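Local coordinates for uncharacterized protein (Parabacteroides distasonis, PDB 4Q34) that probably acts as an esterase of the alpha/beta hydrolase family, its substrate unknown, at residues 270-273 / 274-278; 133-136 / 137-140. One frame throughout, in Å; residues are numbered along the deposited sequence.

Contact 1 of 2, residues 270-273 / 274-278; sequences KIWA and KMLND
Leu276 lays its CD1 methyl over one face of the Trp272 indole, one helical turn back along the same helix. CD1 lies 3.6 Å from the centroid of the six-membered ring of Trp272 and 14° off the ring normal, which meets the geometry of a CH-pi contact. Its closest ring atom is Trp272 CE2, 3.5 Å from Leu276 CD1. With chi1 at -170°, Trp272 CG stands opposite the backbone N, and this torsion sends the indole outward from the helix, one face within reach of the Leu276 methyl. At the ring's polar end, Trp272 NE1 is hydrogen-bonded to Pro205 O.

Leu276 N also donates to Trp272 O at 2.9 Å. Next along, Asn277 N donates to Ala273 O at 2.8 Å, so regular i to i+4 bonds underlie the packed flank. On another flank the fit is looser. Ile271 and the selenomethionine Met275 run side by side, pointing the same way, yet their side chains come together only at 4.1 Å, Ile271 CG2 to Met275 SE. The solvent side is polar: Lys274 NZ forms a salt bridge with Asp278 OD1 at 3.0 Å, on the syn lone pair of that oxygen, and both residues are exposed.

A smaller alanine in place of Trp272 would probably leave the Leu276 methyl without its ring face and Pro205 O without its indole N-H donor.

The helix 257-277 is the crossover of a beta-alpha-beta unit between parallel strands 242-246 and 283-287. Leu276 also touches Val283 and Phe234, while Ala273 rests on Val283 and Val285. Asn277 OD1 accepts from Val283 N, joining the last turn to the next strand. The indole meets the Phe206 ring edge to face and the Trp183 ring at about 45°, and strand 204-207 borders Trp272 and Met275.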
loop_
_atom_site.group_PDB
_atom_site.type_symbol
_atom_site.label_atom_id
_atom_site.label_comp_id
_atom_site.label_asym_id
_atom_site.label_seq_id
_atom_site.Cartn_x
_atom_site.Cartn_y
_atom_site.Cartn_z
ATOM N N LYS A 270 7.892 31.300 8.829
ATOM C CA LYS A 270 8.345 32.575 8.295
ATOM C C LYS A 270 9.605 33.074 8.988
ATOM O O LYS A 270 10.487 33.636 8.344
ATOM C CB LYS A 270 7.229 33.631 8.348
ATOM C CG LYS A 270 6.107 33.271 7.382
ATOM C CD LYS A 270 5.221 34.440 7.035
ATOM C CE LYS A 270 4.178 34.618 8.077
ATOM N NZ LYS A 270 3.255 35.707 7.643
ATOM N N ILE A 271 9.717 32.841 10.295
ATOM C CA ILE A 271 10.905 33.225 11.047
ATOM C C ILE A 271 12.096 32.376 10.607
ATOM O O ILE A 271 13.165 32.911 10.313
ATOM C CB ILE A 271 10.678 33.089 12.552
ATOM C CG1 ILE A 271 9.639 34.148 12.990
ATOM C CG2 ILE A 271 11.994 33.233 13.303
ATOM C CD1 ILE A 271 9.084 33.933 14.402
ATOM N N TRP A 272 11.866 31.072 10.527
ATOM C CA TRP A 272 12.868 30.099 10.050
ATOM C C TRP A 272 13.399 30.443 8.652
ATOM O O TRP A 272 14.613 30.505 8.448
ATOM C CB TRP A 272 12.234 28.710 10.026
ATOM C CG TRP A 272 13.161 27.546 9.791
ATOM C CD1 TRP A 272 14.116 27.092 10.648
ATOM C CD2 TRP A 272 13.140 26.632 8.697
ATOM N NE1 TRP A 272 14.716 25.954 10.132
ATOM C CE2 TRP A 272 14.131 25.655 8.939
ATOM C CE3 TRP A 272 12.381 26.539 7.520
ATOM C CZ2 TRP A 272 14.382 24.636 8.066
ATOM C CZ3 TRP A 272 12.648 25.521 6.639
ATOM C CH2 TRP A 272 13.632 24.577 6.916
ATOM N N ALA A 273 12.482 30.772 7.737
ATOM C CA ALA A 273 12.854 31.146 6.369
ATOM C C ALA A 273 13.724 32.403 6.386
ATOM O O ALA A 273 14.738 32.476 5.710
ATOM C CB ALA A 273 11.614 31.385 5.506
ATOM N N LYS A 274 13.313 33.401 7.156
ATOM C CA LYS A 274 14.065 34.647 7.253
ATOM C C LYS A 274 15.507 34.377 7.740
ATOM O O LYS A 274 16.487 34.863 7.159
ATOM C CB LYS A 274 13.310 35.645 8.139
ATOM C CG LYS A 274 14.072 36.926 8.459
ATOM C CD LYS A 274 14.512 37.646 7.214
ATOM C CE LYS A 274 14.882 39.089 7.549
ATOM N NZ LYS A 274 15.607 39.691 6.399
HETATM N N MSE A 275 15.634 33.565 8.791
HETATM C CA MSE A 275 16.921 33.280 9.356
HETATM C C MSE A 275 17.791 32.549 8.381
HETATM O O MSE A 275 18.966 32.856 8.271
HETATM C CB MSE A 275 16.751 32.471 10.640
HETATM C CG MSE A 275 16.237 33.427 11.704
HETATM SE SE MSE A 275 15.968 32.414 13.363
HETATM C CE MSE A 275 17.802 31.678 13.439
ATOM N N LEU A 276 17.227 31.597 7.649
ATOM C CA LEU A 276 18.025 30.894 6.615
ATOM C C LEU A 276 18.381 31.798 5.436
ATOM O O LEU A 276 19.509 31.782 4.929
ATOM C CB LEU A 276 17.312 29.643 6.138
ATOM C CG LEU A 276 17.325 28.478 7.134
ATOM C CD1 LEU A 276 16.292 27.408 6.773
ATOM C CD2 LEU A 276 18.723 27.879 7.236
ATOM N N ASN A 277 17.425 32.606 5.014
ATOM C CA ASN A 277 17.694 33.494 3.869
ATOM C C ASN A 277 18.784 34.523 4.225
ATOM O O ASN A 277 19.636 34.876 3.379
ATOM C CB ASN A 277 16.417 34.184 3.403
ATOM C CG ASN A 277 15.425 33.211 2.738
ATOM O OD1 ASN A 277 15.811 32.165 2.231
ATOM N ND2 ASN A 277 14.158 33.570 2.729
ATOM N N ASP A 278 18.822 34.958 5.499
ATOM C CA ASP A 278 19.863 35.865 5.952
ATOM C C ASP A 278 21.267 35.231 5.944
ATOM O O ASP A 278 22.295 35.958 6.015
ATOM C CB ASP A 278 19.560 36.375 7.360
ATOM C CG ASP A 278 18.463 37.407 7.396
ATOM O OD1 ASP A 278 18.090 37.958 6.331
ATOM O OD2 ASP A 278 17.968 37.685 8.506
#

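Contact 2 of 2, residues 133-136 / 137-140; sequences DKET and LDQY
The carboxylates of Glu135 and Asp138 stand side by side, pointing the same way, with their planes 49° apart and Glu135 OE1 4.1 Å from Asp138 OD2. They do not stack; a water bridges them, 2.7 Å from Glu135 OE1 and 2.8 Å from Asp138 OD2, and Gln139 NE2 donates to it at 2.9 Å. The other flat group, the Tyr140 ring, lies on a different flank and meets Phe130 edge to face. The water accepts from the amide, but more acceptors surround it than it has protons, so its bonds to the acids are probably shared. Asp138 reaches this site because its CG is set opposite the backbone N, while a bend at chi2 (-41°) turns the Glu135 carboxylate toward Asp138.

The third carboxylate, Asp133, caps the start of helix 134-142. Thr136 N approaches Asp133 OD2 from above the carboxylate plane, 55° out of it, at 3.1 Å. Thr136 OG1 donates to Asp133 OD1 at 2.5 Å, on the syn side and nearer the plane. Both oxygens of the N-cap residue are therefore used by one threonine, which fixes the rotation of the carboxylate. Behind the cap the helix settles quickly: Leu137 N to Asp133 O is a weak bond of 3.4 Å, whereas Asp138 N to Lys134 O is 3.0 Å.

Asp138 OD1 also forms a salt bridge with Arg142 and is hydrogen-bonded to a glycerol, probably from the crystallisation liquor, while Gln139 OE1 accepts from Ala15 N of the second subunit. The chemistry implies that acid-acid repulsion is probably eased by the arginine and the shared water, and that Asp133, near the positive end of the helix dipole, would probably be favoured as a negative charge.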
loop_
_atom_site.group_PDB
_atom_site.type_symbol
_atom_site.label_atom_id
_atom_site.label_comp_id
_atom_site.label_asym_id
_atom_site.label_seq_id
_atom_site.Cartn_x
_atom_site.Cartn_y
_atom_site.Cartn_z
ATOM N N ASP A 133 -20.154 15.663 1.326
ATOM C CA ASP A 133 -21.031 14.462 1.400
ATOM C C ASP A 133 -20.447 13.376 2.315
ATOM O O ASP A 133 -19.259 13.387 2.639
ATOM C CB ASP A 133 -21.262 13.870 0.014
ATOM C CG ASP A 133 -19.968 13.347 -0.612
ATOM O OD1 ASP A 133 -19.071 14.166 -0.857
ATOM O OD2 ASP A 133 -19.829 12.130 -0.843
ATOM N N LYS A 134 -21.294 12.436 2.704
ATOM C CA LYS A 134 -20.892 11.350 3.581
ATOM C C LYS A 134 -19.860 10.397 3.012
ATOM O O LYS A 134 -19.020 9.925 3.753
ATOM C CB LYS A 134 -22.113 10.514 3.974
ATOM C CG LYS A 134 -22.982 11.153 5.019
ATOM C CD LYS A 134 -23.477 10.065 5.967
ATOM C CE LYS A 134 -24.454 10.602 6.991
ATOM N NZ LYS A 134 -25.688 11.125 6.348
ATOM N N GLU A 135 -19.974 10.053 1.735
ATOM C CA GLU A 135 -19.046 9.107 1.106
ATOM C C GLU A 135 -17.617 9.647 1.076
ATOM O O GLU A 135 -16.656 8.906 1.286
ATOM C CB GLU A 135 -19.508 8.738 -0.314
ATOM C CG GLU A 135 -20.708 7.789 -0.353
ATOM C CD GLU A 135 -20.637 6.667 0.687
ATOM O OE1 GLU A 135 -19.654 5.879 0.672
ATOM O OE2 GLU A 135 -21.563 6.578 1.533
ATOM N N THR A 136 -17.475 10.941 0.801
ATOM C CA THR A 136 -16.183 11.625 0.861
ATOM C C THR A 136 -15.576 11.477 2.250
ATOM O O THR A 136 -14.414 11.130 2.392
ATOM C CB THR A 136 -16.305 13.115 0.466
ATOM O OG1 THR A 136 -16.749 13.209 -0.899
ATOM C CG2 THR A 136 -14.987 13.881 0.667
ATOM N N LEU A 137 -16.355 11.739 3.283
ATOM C CA LEU A 137 -15.806 11.635 4.640
ATOM C C LEU A 137 -15.453 10.213 5.018
ATOM O O LEU A 137 -14.466 10.006 5.691
ATOM C CB LEU A 137 -16.768 12.212 5.683
ATOM C CG LEU A 137 -16.127 12.717 6.979
ATOM C CD1 LEU A 137 -15.157 13.854 6.758
ATOM C CD2 LEU A 137 -17.198 13.151 7.969
ATOM N N ASP A 138 -16.259 9.254 4.582
ATOM C CA ASP A 138 -15.957 7.844 4.748
ATOM C C ASP A 138 -14.569 7.528 4.175
ATOM O O ASP A 138 -13.719 6.911 4.834
ATOM C CB ASP A 138 -17.025 6.976 4.033
ATOM C CG ASP A 138 -16.768 5.464 4.158
ATOM O OD1 ASP A 138 -16.772 4.944 5.273
ATOM O OD2 ASP A 138 -16.535 4.774 3.126
ATOM N N GLN A 139 -14.328 7.946 2.935
ATOM C CA GLN A 139 -13.028 7.759 2.329
ATOM C C GLN A 139 -11.902 8.409 3.092
ATOM O O GLN A 139 -10.822 7.831 3.234
ATOM C CB GLN A 139 -12.975 8.270 0.877
ATOM C CG GLN A 139 -13.745 7.404 -0.120
ATOM C CD GLN A 139 -13.255 5.978 -0.195
ATOM O OE1 GLN A 139 -12.086 5.734 -0.393
ATOM N NE2 GLN A 139 -14.151 5.035 -0.025
ATOM N N TYR A 140 -12.159 9.622 3.554
ATOM C CA TYR A 140 -11.181 10.407 4.327
ATOM C C TYR A 140 -10.755 9.687 5.586
ATOM O O TYR A 140 -9.554 9.623 5.872
ATOM C CB TYR A 140 -11.818 11.712 4.729
ATOM C CG TYR A 140 -10.890 12.838 5.148
ATOM C CD1 TYR A 140 -9.839 13.283 4.340
ATOM C CD2 TYR A 140 -11.188 13.556 6.295
ATOM C CE1 TYR A 140 -9.086 14.391 4.695
ATOM C CE2 TYR A 140 -10.429 14.656 6.669
ATOM C CZ TYR A 140 -9.415 15.091 5.870
ATOM O OH TYR A 140 -8.693 16.203 6.253
HETATM O O HOH W 1 -16.927 5.812 0.517
#

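In the fold
Contact 2 closes before contact 1 opens along the chain, and the two lie on opposite sides of its centre, with centres 39 Å apart and nearest atoms about 23 Å apart. They share no helix: contact 2 occupies the start of the short helix 134-142, contact 1 the last turns of the long helix 257-277. The latter belongs to the alpha/beta hydrolase core, crossing between strands 242-246 and 283-287 of the mixed sheet. The former meets the second subunit. Contact 1 thus packs one flank of a crossover helix against the core, its other flank facing solvent, while contact 2 sets a helix start at the dimer boundary.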